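0.19 alpha-amylase inhibitor (Triticum aestivum, PDB 1HSS) inhibits alpha-amylases as a homodimeric, disulfide-rich wheat kernel protein of the cereal trypsin/alpha-amylase inhibitor family, and is also an allergen. Local coordinates at residues L23-C28 against T91-I95. Sequence-based numbering, arbitrary orientation.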
ATOM      1  N   LEU A  23       8.879  -5.557   9.851  1.00 22.89           N
ATOM      2  CA  LEU A  23       8.610  -4.525   8.868  1.00 19.32           C
ATOM      3  C   LEU A  23       7.265  -3.853   9.126  1.00 19.16           C
ATOM      4  O   LEU A  23       7.184  -2.636   9.176  1.00 20.69           O
ATOM      5  CB  LEU A  23       8.603  -5.133   7.478  1.00 20.09           C
ATOM      6  CG  LEU A  23       8.203  -4.132   6.398  1.00 22.22           C
ATOM      7  CD1 LEU A  23       9.267  -3.063   6.317  1.00 24.39           C
ATOM      8  CD2 LEU A  23       8.048  -4.819   5.046  1.00 19.93           C
ATOM      9  N   LEU A  24       6.208  -4.657   9.259  1.00 20.16           N
ATOM     10  CA  LEU A  24       4.851  -4.165   9.507  1.00 18.99           C
ATOM     11  C   LEU A  24       4.721  -3.326  10.797  1.00 21.80           C
ATOM     12  O   LEU A  24       4.038  -2.306  10.817  1.00 24.28           O
ATOM     13  CB  LEU A  24       3.874  -5.351   9.530  1.00 14.47           C
ATOM     14  CG  LEU A  24       2.417  -5.046   9.898  1.00 18.07           C
ATOM     15  CD1 LEU A  24       1.838  -3.938   8.996  1.00 15.68           C
ATOM     16  CD2 LEU A  24       1.599  -6.303   9.798  1.00 15.18           C
ATOM     17  N   ARG A  25       5.433  -3.714  11.848  1.00 24.44           N
ATOM     18  CA  ARG A  25       5.447  -2.961  13.102  1.00 23.63           C
ATOM     19  C   ARG A  25       6.148  -1.613  13.044  1.00 23.13           C
ATOM     20  O   ARG A  25       5.743  -0.687  13.745  1.00 23.27           O
ATOM     21  CB  ARG A  25       6.058  -3.800  14.213  1.00 25.70           C
ATOM     22  CG  ARG A  25       5.098  -4.825  14.748  1.00 31.11           C
ATOM     23  CD  ARG A  25       5.455  -5.160  16.160  1.00 34.90           C
ATOM     24  NE  ARG A  25       6.150  -6.429  16.207  1.00 47.07           N
ATOM     25  CZ  ARG A  25       5.560  -7.579  16.523  1.00 57.04           C
ATOM     26  NH1 ARG A  25       4.331  -7.581  17.066  1.00 57.07           N
ATOM     27  NH2 ARG A  25       6.224  -8.725  16.352  1.00 58.56           N
ATOM     28  N   LEU A  26       7.197  -1.509  12.225  1.00 23.74           N
ATOM     29  CA  LEU A  26       7.850  -0.230  11.920  1.00 22.03           C
ATOM     30  C   LEU A  26       7.005   0.666  11.001  1.00 21.39           C
ATOM     31  O   LEU A  26       6.782   1.850  11.269  1.00 22.03           O
ATOM     32  CB  LEU A  26       9.212  -0.468  11.258  1.00 22.16           C
ATOM     33  CG  LEU A  26      10.344  -1.065  12.100  1.00 22.73           C
ATOM     34  CD1 LEU A  26      11.465  -1.584  11.191  1.00 25.24           C
ATOM     35  CD2 LEU A  26      10.859  -0.008  13.060  1.00 23.63           C
ATOM     36  N   GLN A  27       6.512   0.082   9.925  1.00 19.56           N
ATOM     37  CA  GLN A  27       5.710   0.834   9.004  1.00 19.13           C
ATOM     38  C   GLN A  27       4.424   1.372   9.585  1.00 16.89           C
ATOM     39  O   GLN A  27       4.015   2.463   9.210  1.00 20.69           O
ATOM     40  CB  GLN A  27       5.370  -0.007   7.801  1.00 18.93           C
ATOM     41  CG  GLN A  27       6.518  -0.242   6.874  1.00 21.34           C
ATOM     42  CD  GLN A  27       6.045  -0.891   5.598  1.00 25.74           C
ATOM     43  OE1 GLN A  27       6.211  -0.337   4.513  1.00 36.98           O
ATOM     44  NE2 GLN A  27       5.367  -2.023   5.724  1.00 25.18           N
ATOM     45  N   CYS A  28       3.736   0.610  10.436  1.00 16.62           N
ATOM     46  CA  CYS A  28       2.383   1.019  10.842  1.00 21.01           C
ATOM     47  C   CYS A  28       2.290   2.262  11.748  1.00 22.32           C
ATOM     48  O   CYS A  28       1.230   2.887  11.830  1.00 23.09           O
ATOM     49  CB  CYS A  28       1.576  -0.153  11.439  1.00 19.26           C
ATOM     50  SG  CYS A  28       2.131  -0.795  13.034  1.00 28.21           S
ATOM     51  N   THR A  91      -1.499  -1.231   5.790  1.00 19.13           N
ATOM     52  CA  THR A  91      -0.043  -1.422   5.613  1.00 19.27           C
ATOM     53  C   THR A  91       0.322  -2.876   5.218  1.00 17.66           C
ATOM     54  O   THR A  91       0.974  -3.129   4.199  1.00 18.22           O
ATOM     55  CB  THR A  91       0.724  -1.028   6.914  1.00 15.76           C
ATOM     56  OG1 THR A  91       0.385   0.313   7.272  1.00 17.22           O
ATOM     57  CG2 THR A  91       2.229  -1.136   6.739  1.00 14.03           C
ATOM     58  N   ALA A  92      -0.270  -3.828   5.923  1.00 16.18           N
ATOM     59  CA  ALA A  92      -0.089  -5.220   5.579  1.00 17.40           C
ATOM     60  C   ALA A  92      -0.545  -5.534   4.128  1.00 18.96           C
ATOM     61  O   ALA A  92       0.150  -6.242   3.395  1.00 19.71           O
ATOM     62  CB  ALA A  92      -0.831  -6.093   6.601  1.00 16.86           C
ATOM     63  N   ALA A  93      -1.641  -4.911   3.683  1.00 20.34           N
ATOM     64  CA  ALA A  93      -2.202  -5.113   2.339  1.00 17.68           C
ATOM     65  C   ALA A  93      -1.284  -4.634   1.204  1.00 19.91           C
ATOM     66  O   ALA A  93      -1.483  -5.001   0.045  1.00 17.88           O
ATOM     67  CB  ALA A  93      -3.567  -4.405   2.231  1.00 17.20           C
ATOM     68  N   SER A  94      -0.300  -3.792   1.509  1.00 19.47           N
ATOM     69  CA  SER A  94       0.510  -3.193   0.446  1.00 17.02           C
ATOM     70  C   SER A  94       2.009  -3.448   0.611  1.00 16.56           C
ATOM     71  O   SER A  94       2.829  -2.879  -0.112  1.00 18.55           O
ATOM     72  CB  SER A  94       0.246  -1.693   0.402  1.00 19.94           C
ATOM     73  OG  SER A  94       0.483  -1.133   1.677  1.00 17.47           O
ATOM     74  N   ILE A  95       2.358  -4.399   1.468  1.00 14.24           N
ATOM     75  CA  ILE A  95       3.770  -4.780   1.679  1.00 16.51           C
ATOM     76  C   ILE A  95       4.386  -5.382   0.409  1.00 16.10           C
ATOM     77  O   ILE A  95       5.516  -5.088   0.022  1.00 18.02           O
ATOM     78  CB  ILE A  95       3.900  -5.789   2.844  1.00 13.39           C
ATOM     79  CG1 ILE A  95       3.674  -5.071   4.177  1.00 11.69           C
ATOM     80  CG2 ILE A  95       5.269  -6.471   2.806  1.00 11.89           C
ATOM     81  CD1 ILE A  95       3.752  -5.990   5.386  1.00 21.20           C
TER
HETATM   82  O   HOH W   1       1.935   2.532   7.337  1.00 24.99           O
HETATM   83  O   HOH W   2       3.314  -1.513   3.309  1.00 28.67           O
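Thr91 lays its methyl CG2 into the angle between Gln27 and Leu24, 3.4 Å from Gln27 NE2 and 3.6 Å from Leu24 CD1. Its OG1 sits beside the backbone N (chi1 -56°), where it hydrogen-bonds to Val87 O in the preceding helical turn, leaving CG2 anti to that N. Leu24 uses both branches: CD1 meets Thr91, while CD2 lies 4.0 Å from Ala92 CB. Ile95, at the close of the type I turn from Ala92, completes the apolar surface; its CG2 meets Leu23 CD2 tip to tip at 3.9 Å, and its CD1 comes within 4.2 Å of Leu24 CB. Helix 53-67 adds Met60 and Met64 against Leu24, and Leu57 against Ile95.

The polar links are indirect. One water donates to Gln27 O and, at 2.7 Å, to Thr91 OG1; a second donates to Thr91 O and accepts a weak bond from Gln27 NE2. The Cys28-Cys83 disulfide ties segment 23-28 to the chain just before helix 85-92, and Tyr113 and Val114 of the second subunit pack on Gln27 and Thr91. In this disulfide-braced helical fold, largely apolar packing thus joins the two helices, while water serves Gln27 O, Thr91 O and Thr91 OG1.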